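Local coordinates for peptidase S9 prolyl oligopeptidase catalytic domain-containing protein (Pyrococcus horikoshii, PDB 4HXF) that probably hydrolyses peptides as an acylaminoacyl serine peptidase of the prolyl oligopeptidase family, working as a hexamer that encloses its own compartment, at residues W140-F146 against E545-P550; G490-T496 against D552-F557; V384-P388 against Y467-M471. All coordinates share one frame; numbering follows the deposited sequence.

How the interactions relate
Interactions 2 and 3 are buried in the alpha/beta-hydrolase domain, whereas interaction 1 is partly buried and carries a hairpin of the beta-propeller onto that domain. All three touch the bound inhibitor. Interactions 1 and 2 use consecutive elements, since loop 545-550 leads into helix 552-563, and they meet where Cys549 packs on Gly490 and Ile491; both also reach a second subunit. Interactions 2 and 3 meet where Trp494 lies against Tyr467 and Tyr470. Their chemistry differs: aromatic stacking and one backbone-to-carboxylate bond in interaction 1, a glutamine-centred hydrogen-bond network in interaction 2, and close glycine, proline and tyrosine packing in interaction 3.

Interaction 1 (W140-F146 against E545-P550). With Y3A (N-[(benzyloxy)carbonyl]glycyl-N-[(2S,3R)-4-chloro-3-hydroxy-1-phenylbutan-2-yl]glycinamide), chain B.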
loop_
_atom_site.group_PDB
_atom_site.type_symbol
_atom_site.label_atom_id
_atom_site.label_comp_id
_atom_site.label_asym_id
_atom_site.label_seq_id
_atom_site.Cartn_x
_atom_site.Cartn_y
_atom_site.Cartn_z
ATOM N N TRP A 140 31.894 18.926 -1.528
ATOM C CA TRP A 140 30.806 18.688 -2.501
ATOM C C TRP A 140 31.237 18.941 -3.909
ATOM O O TRP A 140 32.321 19.501 -4.167
ATOM C CB TRP A 140 29.591 19.548 -2.066
ATOM C CG TRP A 140 29.782 21.076 -2.078
ATOM C CD1 TRP A 140 30.820 21.798 -2.533
ATOM C CD2 TRP A 140 28.808 21.987 -1.517
ATOM N NE1 TRP A 140 30.604 23.184 -2.285
ATOM C CE2 TRP A 140 29.342 23.343 -1.683
ATOM C CE3 TRP A 140 27.554 21.814 -0.916
ATOM C CZ2 TRP A 140 28.610 24.466 -1.258
ATOM C CZ3 TRP A 140 26.866 22.921 -0.473
ATOM C CH2 TRP A 140 27.376 24.211 -0.674
ATOM N N PHE A 141 30.482 18.430 -4.862
ATOM C CA PHE A 141 30.773 18.651 -6.254
ATOM C C PHE A 141 29.492 18.752 -7.031
ATOM O O PHE A 141 28.592 17.978 -6.859
ATOM C CB PHE A 141 31.710 17.594 -6.843
ATOM C CG PHE A 141 32.526 18.083 -8.022
ATOM C CD1 PHE A 141 33.744 18.628 -7.812
ATOM C CD2 PHE A 141 32.075 18.007 -9.352
ATOM C CE1 PHE A 141 34.499 19.181 -8.800
ATOM C CE2 PHE A 141 32.840 18.507 -10.383
ATOM C CZ PHE A 141 34.051 19.044 -10.130
ATOM N N ASP A 142 29.456 19.714 -7.933
ATOM C CA ASP A 142 28.258 19.912 -8.762
ATOM C C ASP A 142 27.851 18.650 -9.484
ATOM O O ASP A 142 28.683 18.004 -10.111
ATOM C CB ASP A 142 28.526 21.049 -9.794
ATOM C CG ASP A 142 27.241 21.465 -10.510
ATOM O OD1 ASP A 142 26.397 22.007 -9.801
ATOM O OD2 ASP A 142 27.102 21.022 -11.678
ATOM N N ASN A 143 26.565 18.350 -9.423
ATOM C CA ASN A 143 25.983 17.198 -10.133
ATOM C C ASN A 143 26.427 15.848 -9.541
ATOM O O ASN A 143 26.132 14.791 -10.108
ATOM C CB ASN A 143 26.280 17.172 -11.615
ATOM C CG ASN A 143 25.124 16.479 -12.416
ATOM O OD1 ASN A 143 23.961 16.505 -12.013
ATOM N ND2 ASN A 143 25.492 15.837 -13.476
ATOM N N MET A 144 27.034 15.882 -8.367
ATOM C CA MET A 144 27.470 14.700 -7.633
ATOM C C MET A 144 26.965 14.700 -6.224
ATOM O O MET A 144 26.788 13.614 -5.695
ATOM C CB MET A 144 28.981 14.595 -7.597
ATOM C CG MET A 144 29.567 14.406 -8.931
ATOM S SD MET A 144 31.309 14.277 -9.007
ATOM C CE MET A 144 31.389 13.976 -10.799
ATOM N N GLY A 145 26.829 15.860 -5.552
ATOM C CA GLY A 145 26.332 16.010 -4.219
ATOM C C GLY A 145 27.454 16.251 -3.181
ATOM O O GLY A 145 28.635 16.580 -3.539
ATOM N N PHE A 146 27.158 16.019 -1.932
ATOM C CA PHE A 146 28.201 16.017 -0.878
ATOM C C PHE A 146 29.039 14.761 -1.055
ATOM O O PHE A 146 28.497 13.640 -1.193
ATOM C CB PHE A 146 27.652 16.088 0.537
ATOM C CG PHE A 146 27.067 17.400 0.885
ATOM C CD1 PHE A 146 25.725 17.692 0.612
ATOM C CD2 PHE A 146 27.868 18.405 1.407
ATOM C CE1 PHE A 146 25.152 18.911 0.964
ATOM C CE2 PHE A 146 27.317 19.646 1.715
ATOM C CZ PHE A 146 25.935 19.890 1.550
ATOM N N GLU A 545 20.973 22.869 -5.859
ATOM C CA GLU A 545 21.998 21.824 -5.909
ATOM C C GLU A 545 23.173 22.281 -6.758
ATOM O O GLU A 545 23.996 21.450 -7.202
ATOM C CB GLU A 545 21.396 20.469 -6.360
ATOM C CG GLU A 545 20.287 19.968 -5.467
ATOM C CD GLU A 545 19.579 18.743 -6.072
ATOM O OE1 GLU A 545 18.963 18.795 -7.145
ATOM O OE2 GLU A 545 19.737 17.699 -5.451
ATOM N N ASP A 546 23.229 23.579 -7.071
ATOM C CA ASP A 546 24.369 24.131 -7.811
ATOM C C ASP A 546 25.561 24.354 -6.842
ATOM O O ASP A 546 25.510 25.231 -5.946
ATOM C CB ASP A 546 24.058 25.461 -8.488
ATOM C CG ASP A 546 25.231 25.955 -9.332
ATOM O OD1 ASP A 546 26.374 25.446 -9.209
ATOM O OD2 ASP A 546 24.989 26.776 -10.258
ATOM N N TYR A 547 26.532 23.451 -6.894
ATOM C CA TYR A 547 27.737 23.594 -6.056
ATOM C C TYR A 547 28.905 24.253 -6.769
ATOM O O TYR A 547 29.966 24.519 -6.156
ATOM C CB TYR A 547 28.130 22.277 -5.433
ATOM C CG TYR A 547 26.925 21.615 -4.715
ATOM C CD1 TYR A 547 26.626 20.282 -4.932
ATOM C CD2 TYR A 547 26.096 22.356 -3.913
ATOM C CE1 TYR A 547 25.522 19.724 -4.330
ATOM C CE2 TYR A 547 24.957 21.767 -3.308
ATOM C CZ TYR A 547 24.709 20.441 -3.537
ATOM O OH TYR A 547 23.568 19.814 -2.987
ATOM N N ARG A 548 28.753 24.470 -8.061
ATOM C CA ARG A 548 29.718 25.198 -8.860
ATOM C C ARG A 548 29.705 26.692 -8.605
ATOM O O ARG A 548 30.732 27.289 -8.438
ATOM C CB ARG A 548 29.450 24.942 -10.345
ATOM C CG ARG A 548 30.405 25.596 -11.349
ATOM C CD ARG A 548 31.927 25.288 -11.154
ATOM N NE ARG A 548 32.108 23.903 -10.836
ATOM C CZ ARG A 548 32.039 22.911 -11.713
ATOM N NH1 ARG A 548 32.024 21.633 -11.295
ATOM N NH2 ARG A 548 32.029 23.213 -13.022
ATOM N N CYS A 549 28.468 27.217 -8.506
ATOM C CA CYS A 549 28.179 28.569 -8.079
ATOM C C CYS A 549 27.096 28.414 -7.008
ATOM O O CYS A 549 25.878 28.399 -7.314
ATOM C CB CYS A 549 27.703 29.477 -9.184
ATOM S SG CYS A 549 28.951 29.696 -10.513
ATOM N N PRO A 550 27.539 28.352 -5.767
ATOM C CA PRO A 550 26.540 28.152 -4.731
ATOM C C PRO A 550 25.589 29.325 -4.558
ATOM O O PRO A 550 25.752 30.398 -5.091
ATOM C CB PRO A 550 27.369 27.903 -3.459
ATOM C CG PRO A 550 28.718 27.426 -3.954
ATOM C CD PRO A 550 28.931 28.171 -5.230
HETATM N N3 Y3A B . 33.989 24.863 -16.054
HETATM C CA3 Y3A B . 34.137 26.231 -15.520
HETATM C C3 Y3A B . 32.846 26.496 -14.740
HETATM O O3 Y3A B . 32.066 25.679 -14.294
HETATM C C4 Y3A B . 30.033 28.360 -15.167
HETATM O O4 Y3A B . 30.448 29.179 -16.199
HETATM C CA4 Y3A B . 31.133 28.332 -14.121
HETATM N N4 Y3A B . 32.377 27.971 -14.852
HETATM C CB4 Y3A B . 31.546 29.714 -13.533
HETATM C CG4 Y3A B . 32.644 29.635 -12.524
HETATM C CD1 Y3A B . 32.553 28.978 -11.288
HETATM C CD2 Y3A B . 33.828 30.316 -12.771
HETATM C CE1 Y3A B . 33.584 28.949 -10.366
HETATM C CE2 Y3A B . 34.876 30.291 -11.862
HETATM C CZ4 Y3A B . 34.764 29.598 -10.697
HETATM C C15 Y3A B . 29.304 26.989 -15.428
HETATM O O HOH W 1 24.656 18.843 -7.496
#
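Tyr547 lies on the indole of Trp140, joining a short beta-hairpin with a classic bulge (Met144 and Gly145 both opposite Phe141) to the loop between strand 538-543 and helix 552-563. In sequence the hairpin falls between strands 117-124 and 151-158 of one propeller blade, and the loop belongs to the alpha/beta-hydrolase domain. Traced outward, Tyr547 CB sits over the five-membered ring of Trp140, 3.8 Å from its centroid and only 5° off the normal. Beyond it the phenol ring and the six-membered indole ring make an offset stack, with planes 14° apart and Tyr547 CD2 3.4 Å from Trp140 CE3. On the other rim, Tyr547 CD1 has Phe141 O near the ring plane at 3.6 Å, and Tyr547 CE1 meets Gly145 CA at 3.8 Å. Glu545 O covers the opposite face, above its centre. The tip, OH, comes obliquely to the Phe146 ring. With an alanine in place of Trp140, the Tyr547 ring would probably lose the stack that holds one of its faces, and Phe500 O the indole N-H that it accepts. The backbone is tied too: Tyr547 N donates to the anti lone pair of Asp142 OD1, which also accepts from His578 N. Neighbouring Asp546 bonds His578 through OD2, consistent with a Ser-His-Asp triad. Arg548, bent at chi2 and chi3 and salt-bridged through NE to Asp502, sets NH1 3.4 Å from Phe141 CE2, while its NH2 donates to inhibitor O3 at 2.8 Å, in the guanidinium plane.

Interaction 2 (G490-T496 against D552-F557); sequences GISYWLT and DQSLMF. With Y3A (N-[(benzyloxy)carbonyl]glycyl-N-[(2S,3R)-4-chloro-3-hydroxy-1-phenylbutan-2-yl]glycinamide), chain B.
The edge of the Tyr493 ring faces Met556 CE, which lies near the ring plane and 4.1 Å from Tyr493 CB, while Leu495 CA stands over one face. On the indole of Trp494, Ile491 CG2 is centred 3.6 Å above one face, and inhibitor atom CE2 approaches the edge at Trp494 CZ3. The third flat group, the Gln553 amide, carries most of the polar contact. This is the alpha/beta-hydrolase fold where two neighbouring parallel strands, 484-488 and 538-543, run out at their C-terminal ends: one chain continues into helix 494-500, with Tyr493 at its N-cap, and the other into helix 552-563. A bend at chi2 (-58°) folds Gln553 against segment 490-496. Its OE1 accepts twice, from Ser492 N at 2.8 Å and from Tyr493 N at 2.9 Å; the Tyr493 bond lies in the carbonyl plane on a lone pair and is nearly straight (171°), whereas the Ser492 donor is tilted from that plane. At the other end of the amide, Gln553 NE2 donates to Tyr493 O at 3.0 Å, with that oxygen close to the amide plane. These three bonds fix the amide's rotation. Ser492 OG donates a hydrogen bond to the backbone Gln553 O at 2.7 Å, and Ser492 CB leans on Phe557 CB. Gly490 O, buried under Gln553 CB, has no polar partner in the model. A second subunit packs against both segments, and its Tyr493 OH is hydrogen-bonded to Tyr493 OH of this chain. Thr496 OG1 donates to Asp552 OD1 at 2.7 Å nearly along its C-O bond, while OD2 accepts a hydrogen bond from a water that itself accepts from Gln553 NE2.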
loop_
_atom_site.group_PDB
_atom_site.type_symbol
_atom_site.label_atom_id
_atom_site.label_comp_id
_atom_site.label_asym_id
_atom_site.label_seq_id
_atom_site.Cartn_x
_atom_site.Cartn_y
_atom_site.Cartn_z
ATOM N N GLY A 490 25.075 32.536 -11.107
ATOM C CA GLY A 490 26.195 33.430 -11.399
ATOM C C GLY A 490 27.242 33.571 -10.315
ATOM O O GLY A 490 27.305 32.799 -9.440
ATOM N N ILE A 491 28.066 34.563 -10.453
ATOM C CA ILE A 491 28.941 35.058 -9.415
ATOM C C ILE A 491 28.713 36.526 -9.179
ATOM O O ILE A 491 28.679 37.309 -10.097
ATOM C CB ILE A 491 30.440 34.816 -9.811
ATOM C CG1 ILE A 491 30.737 33.361 -10.092
ATOM C CG2 ILE A 491 31.361 35.374 -8.690
ATOM C CD1 ILE A 491 30.797 33.055 -11.627
ATOM N N SER A 492 28.524 36.852 -7.907
ATOM C CA SER A 492 28.534 38.202 -7.362
ATOM C C SER A 492 29.769 38.517 -6.488
ATOM O O SER A 492 30.075 39.709 -6.392
ATOM C CB SER A 492 27.259 38.640 -6.601
ATOM O OG SER A 492 27.040 37.887 -5.435
ATOM N N TYR A 493 30.369 37.506 -5.866
ATOM C CA TYR A 493 31.520 37.712 -5.046
ATOM C C TYR A 493 32.548 36.651 -5.164
ATOM O O TYR A 493 32.323 35.486 -4.744
ATOM C CB TYR A 493 31.086 37.892 -3.558
ATOM C CG TYR A 493 32.129 38.283 -2.541
ATOM C CD1 TYR A 493 33.372 38.876 -2.944
ATOM C CD2 TYR A 493 31.921 38.209 -1.195
ATOM C CE1 TYR A 493 34.322 39.269 -2.042
ATOM C CE2 TYR A 493 32.856 38.601 -0.290
ATOM C CZ TYR A 493 34.092 39.123 -0.689
ATOM O OH TYR A 493 34.982 39.565 0.204
ATOM N N TRP A 494 33.714 36.988 -5.759
ATOM C CA TRP A 494 34.715 35.964 -5.954
ATOM C C TRP A 494 35.247 35.315 -4.690
ATOM O O TRP A 494 35.670 34.121 -4.735
ATOM C CB TRP A 494 35.881 36.478 -6.819
ATOM C CG TRP A 494 35.422 36.803 -8.206
ATOM C CD1 TRP A 494 35.324 38.047 -8.795
ATOM C CD2 TRP A 494 35.063 35.836 -9.216
ATOM N NE1 TRP A 494 34.897 37.894 -10.113
ATOM C CE2 TRP A 494 34.670 36.589 -10.373
ATOM C CE3 TRP A 494 34.959 34.472 -9.234
ATOM C CZ2 TRP A 494 34.291 35.988 -11.570
ATOM C CZ3 TRP A 494 34.581 33.869 -10.432
ATOM C CH2 TRP A 494 34.222 34.626 -11.555
ATOM N N LEU A 495 35.311 35.997 -3.563
ATOM C CA LEU A 495 35.957 35.388 -2.432
ATOM C C LEU A 495 35.154 34.196 -1.937
ATOM O O LEU A 495 35.716 33.143 -1.597
ATOM C CB LEU A 495 36.155 36.344 -1.242
ATOM C CG LEU A 495 37.047 35.818 -0.136
ATOM C CD1 LEU A 495 38.472 35.502 -0.558
ATOM C CD2 LEU A 495 37.177 36.751 1.041
ATOM N N THR A 496 33.803 34.289 -1.935
ATOM C CA THR A 496 33.003 33.126 -1.569
ATOM C C THR A 496 33.017 32.025 -2.610
ATOM O O THR A 496 32.779 30.851 -2.322
ATOM C CB THR A 496 31.573 33.504 -1.133
ATOM O OG1 THR A 496 30.896 34.041 -2.259
ATOM C CG2 THR A 496 31.663 34.505 0.034
ATOM N N ASP A 552 24.712 31.491 -2.342
ATOM C CA ASP A 552 25.153 32.773 -1.840
ATOM C C ASP A 552 25.397 33.751 -2.996
ATOM O O ASP A 552 25.132 34.948 -2.911
ATOM C CB ASP A 552 26.371 32.692 -0.912
ATOM C CG ASP A 552 27.608 32.233 -1.625
ATOM O OD1 ASP A 552 28.612 32.938 -1.482
ATOM O OD2 ASP A 552 27.550 31.158 -2.306
ATOM N N GLN A 553 25.868 33.212 -4.101
ATOM C CA GLN A 553 26.226 34.087 -5.221
ATOM C C GLN A 553 25.027 34.872 -5.752
ATOM O O GLN A 553 25.179 36.009 -6.167
ATOM C CB GLN A 553 26.845 33.322 -6.391
ATOM C CG GLN A 553 28.198 32.660 -6.109
ATOM C CD GLN A 553 29.240 33.689 -5.649
ATOM O OE1 GLN A 553 29.091 34.880 -5.999
ATOM N NE2 GLN A 553 30.262 33.271 -4.844
ATOM N N SER A 554 23.868 34.278 -5.757
ATOM C CA SER A 554 22.611 34.964 -6.137
ATOM C C SER A 554 21.961 35.600 -4.941
ATOM O O SER A 554 21.533 36.761 -5.047
ATOM C CB SER A 554 21.584 34.128 -6.900
ATOM O OG SER A 554 22.096 33.720 -8.192
ATOM N N LEU A 555 21.872 34.865 -3.823
ATOM C CA LEU A 555 21.042 35.384 -2.708
ATOM C C LEU A 555 21.695 36.596 -2.031
ATOM O O LEU A 555 21.015 37.579 -1.619
ATOM C CB LEU A 555 20.687 34.268 -1.743
ATOM C CG LEU A 555 19.776 34.661 -0.557
ATOM C CD1 LEU A 555 18.490 35.331 -1.125
ATOM C CD2 LEU A 555 19.398 33.423 0.334
ATOM N N MET A 556 23.021 36.616 -1.933
ATOM C CA MET A 556 23.696 37.782 -1.346
ATOM C C MET A 556 23.434 39.005 -2.194
ATOM O O MET A 556 23.199 40.054 -1.655
ATOM C CB MET A 556 25.198 37.563 -1.078
ATOM C CG MET A 556 25.544 36.522 -0.097
ATOM S SD MET A 556 27.323 36.528 0.314
ATOM C CE MET A 556 28.078 36.263 -1.264
ATOM N N PHE A 557 23.577 38.886 -3.510
ATOM C CA PHE A 557 23.359 39.950 -4.453
ATOM C C PHE A 557 21.892 40.449 -4.367
ATOM O O PHE A 557 21.651 41.666 -4.242
ATOM C CB PHE A 557 23.779 39.574 -5.839
ATOM C CG PHE A 557 24.005 40.733 -6.799
ATOM C CD1 PHE A 557 24.744 41.889 -6.506
ATOM C CD2 PHE A 557 23.641 40.569 -8.129
ATOM C CE1 PHE A 557 24.909 42.880 -7.443
ATOM C CE2 PHE A 557 23.893 41.554 -9.078
ATOM C CZ PHE A 557 24.594 42.655 -8.759
HETATM N N3 Y3A B . 33.989 24.863 -16.054
HETATM C CA3 Y3A B . 34.137 26.231 -15.520
HETATM C C3 Y3A B . 32.846 26.496 -14.740
HETATM O O3 Y3A B . 32.066 25.679 -14.294
HETATM C C4 Y3A B . 30.033 28.360 -15.167
HETATM O O4 Y3A B . 30.448 29.179 -16.199
HETATM C CA4 Y3A B . 31.133 28.332 -14.121
HETATM N N4 Y3A B . 32.377 27.971 -14.852
HETATM C CB4 Y3A B . 31.546 29.714 -13.533
HETATM C CG4 Y3A B . 32.644 29.635 -12.524
HETATM C CD1 Y3A B . 32.553 28.978 -11.288
HETATM C CD2 Y3A B . 33.828 30.316 -12.771
HETATM C CE1 Y3A B . 33.584 28.949 -10.366
HETATM C CE2 Y3A B . 34.876 30.291 -11.862
HETATM C CZ4 Y3A B . 34.764 29.598 -10.697
HETATM C C15 Y3A B . 29.304 26.989 -15.428
HETATM O O HOH W 2 23.078 34.608 -10.532
HETATM O O HOH W 3 30.017 30.769 -3.526
#

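Interaction 3 (V384-P388 against Y467-M471); sequences VHGGP and YGGYM. With Y3A (N-[(benzyloxy)carbonyl]glycyl-N-[(2S,3R)-4-chloro-3-hydroxy-1-phenylbutan-2-yl]glycinamide), chain B.
With its CG opposite the backbone nitrogen (chi1 -171°), Tyr467 swings its ring alongside segment 384-388, and the cis peptide bond before Pro388 brings the proline ring over one face of it. Pro388 CB stands 3.9 Å from the ring centroid and 14° off the normal, a CH-pi contact displaced toward the CE2 side. At the root of the ring, Tyr467 CB comes to 3.4 Å from Gly387 N, and the phenol hydroxyl is bonded to Asp437. Val384 has the same kind of extended first torsion, CG1 lying across from its backbone N, and this branch crosses Met471 at about a right angle to touch its CB at 3.8 Å. The loop that follows strand 378-384 meets the N-terminal end of helix 467-478 here, where Tyr467 and Gly468 close a GxSxG sequence consistent with the nucleophile elbow of alpha/beta hydrolases. Gly468 sits so close that its CA makes a C-H...O contact with Val384 O at 3.3 Å, and a beta carbon there would collide with that oxygen. The two segments also supply what looks like the oxyanion hole: inhibitor O4 accepts from Gly387 N at 2.8 Å and from Tyr467 N at 3.1 Å. Gly387 O in turn accepts from inhibitor N4 in an almost straight bond (177°), so one glycine grips the ligand by both its backbone polar atoms. The loop is held in shape by His385, whose ND1 donates within its ring plane to a lone pair of Gly386 O at 2.7 Å, while NE2 is bonded to Ser418.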
loop_
_atom_site.group_PDB
_atom_site.type_symbol
_atom_site.label_atom_id
_atom_site.label_comp_id
_atom_site.label_asym_id
_atom_site.label_seq_id
_atom_site.Cartn_x
_atom_site.Cartn_y
_atom_site.Cartn_z
ATOM N N VAL A 384 25.425 36.114 -22.862
ATOM C CA VAL A 384 26.824 35.930 -22.549
ATOM C C VAL A 384 27.043 34.517 -22.124
ATOM O O VAL A 384 26.438 34.005 -21.148
ATOM C CB VAL A 384 27.258 36.883 -21.364
ATOM C CG1 VAL A 384 28.784 36.687 -21.028
ATOM C CG2 VAL A 384 26.937 38.356 -21.755
ATOM N N HIS A 385 27.980 33.840 -22.789
ATOM C CA HIS A 385 28.203 32.430 -22.451
ATOM C C HIS A 385 29.015 32.289 -21.148
ATOM O O HIS A 385 29.716 33.254 -20.670
ATOM C CB HIS A 385 28.927 31.613 -23.576
ATOM C CG HIS A 385 30.338 32.049 -23.933
ATOM N ND1 HIS A 385 31.417 31.809 -23.073
ATOM C CD2 HIS A 385 30.846 32.577 -25.091
ATOM C CE1 HIS A 385 32.512 32.246 -23.662
ATOM N NE2 HIS A 385 32.214 32.716 -24.911
ATOM N N GLY A 386 28.925 31.074 -20.591
ATOM C CA GLY A 386 29.671 30.758 -19.349
ATOM C C GLY A 386 31.171 30.468 -19.552
ATOM O O GLY A 386 31.732 30.597 -20.695
ATOM N N GLY A 387 31.798 30.011 -18.488
ATOM C CA GLY A 387 33.135 29.606 -18.573
ATOM C C GLY A 387 33.991 30.245 -17.504
ATOM O O GLY A 387 33.904 29.860 -16.368
ATOM N N PRO A 388 34.923 31.128 -17.867
ATOM C CA PRO A 388 34.927 31.973 -19.068
ATOM C C PRO A 388 35.301 31.232 -20.316
ATOM O O PRO A 388 34.992 31.723 -21.374
ATOM C CB PRO A 388 35.938 33.109 -18.800
ATOM C CG PRO A 388 36.622 32.748 -17.536
ATOM C CD PRO A 388 35.798 31.703 -16.799
ATOM N N TYR A 467 29.404 32.061 -15.623
ATOM C CA TYR A 467 30.230 33.241 -15.909
ATOM C C TYR A 467 29.363 34.320 -16.635
ATOM O O TYR A 467 29.623 35.539 -16.510
ATOM C CB TYR A 467 31.508 32.847 -16.670
ATOM C CG TYR A 467 32.468 34.018 -16.773
ATOM C CD1 TYR A 467 33.191 34.427 -15.634
ATOM C CD2 TYR A 467 32.573 34.792 -17.908
ATOM C CE1 TYR A 467 34.062 35.504 -15.689
ATOM C CE2 TYR A 467 33.421 35.860 -17.990
ATOM C CZ TYR A 467 34.172 36.263 -16.881
ATOM O OH TYR A 467 35.021 37.374 -16.885
ATOM N N GLY A 468 28.316 33.858 -17.383
ATOM C CA GLY A 468 27.446 34.750 -18.089
ATOM C C GLY A 468 26.532 35.507 -17.101
ATOM O O GLY A 468 26.092 36.620 -17.385
ATOM N N GLY A 469 26.240 34.838 -16.002
ATOM C CA GLY A 469 25.482 35.445 -14.869
ATOM C C GLY A 469 26.329 36.464 -14.130
ATOM O O GLY A 469 25.915 37.626 -13.869
ATOM N N TYR A 470 27.598 36.126 -13.821
ATOM C CA TYR A 470 28.572 37.107 -13.349
ATOM C C TYR A 470 28.521 38.320 -14.251
ATOM O O TYR A 470 28.573 39.478 -13.845
ATOM C CB TYR A 470 30.008 36.457 -13.409
ATOM C CG TYR A 470 31.099 37.508 -13.284
ATOM C CD1 TYR A 470 31.372 38.103 -12.121
ATOM C CD2 TYR A 470 31.852 37.870 -14.372
ATOM C CE1 TYR A 470 32.364 39.044 -12.025
ATOM C CE2 TYR A 470 32.862 38.775 -14.329
ATOM C CZ TYR A 470 33.147 39.376 -13.085
ATOM O OH TYR A 470 34.156 40.372 -13.005
ATOM N N MET A 471 28.668 38.084 -15.568
ATOM C CA MET A 471 28.801 39.237 -16.461
ATOM C C MET A 471 27.530 40.072 -16.641
ATOM O O MET A 471 27.620 41.273 -16.792
ATOM C CB MET A 471 29.195 38.810 -17.845
ATOM C CG MET A 471 29.609 39.927 -18.804
ATOM S SD MET A 471 31.172 40.678 -18.301
ATOM C CE MET A 471 32.319 39.341 -18.407
HETATM N N3 Y3A B . 33.989 24.863 -16.054
HETATM C CA3 Y3A B . 34.137 26.231 -15.520
HETATM C C3 Y3A B . 32.846 26.496 -14.740
HETATM O O3 Y3A B . 32.066 25.679 -14.294
HETATM C C4 Y3A B . 30.033 28.360 -15.167
HETATM O O4 Y3A B . 30.448 29.179 -16.199
HETATM C CA4 Y3A B . 31.133 28.332 -14.121
HETATM N N4 Y3A B . 32.377 27.971 -14.852
HETATM C CB4 Y3A B . 31.546 29.714 -13.533
HETATM C CG4 Y3A B . 32.644 29.635 -12.524
HETATM C CD1 Y3A B . 32.553 28.978 -11.288
HETATM C CD2 Y3A B . 33.828 30.316 -12.771
HETATM C CE1 Y3A B . 33.584 28.949 -10.366
HETATM C CE2 Y3A B . 34.876 30.291 -11.862
HETATM C CZ4 Y3A B . 34.764 29.598 -10.697
HETATM C C15 Y3A B . 29.304 26.989 -15.428
#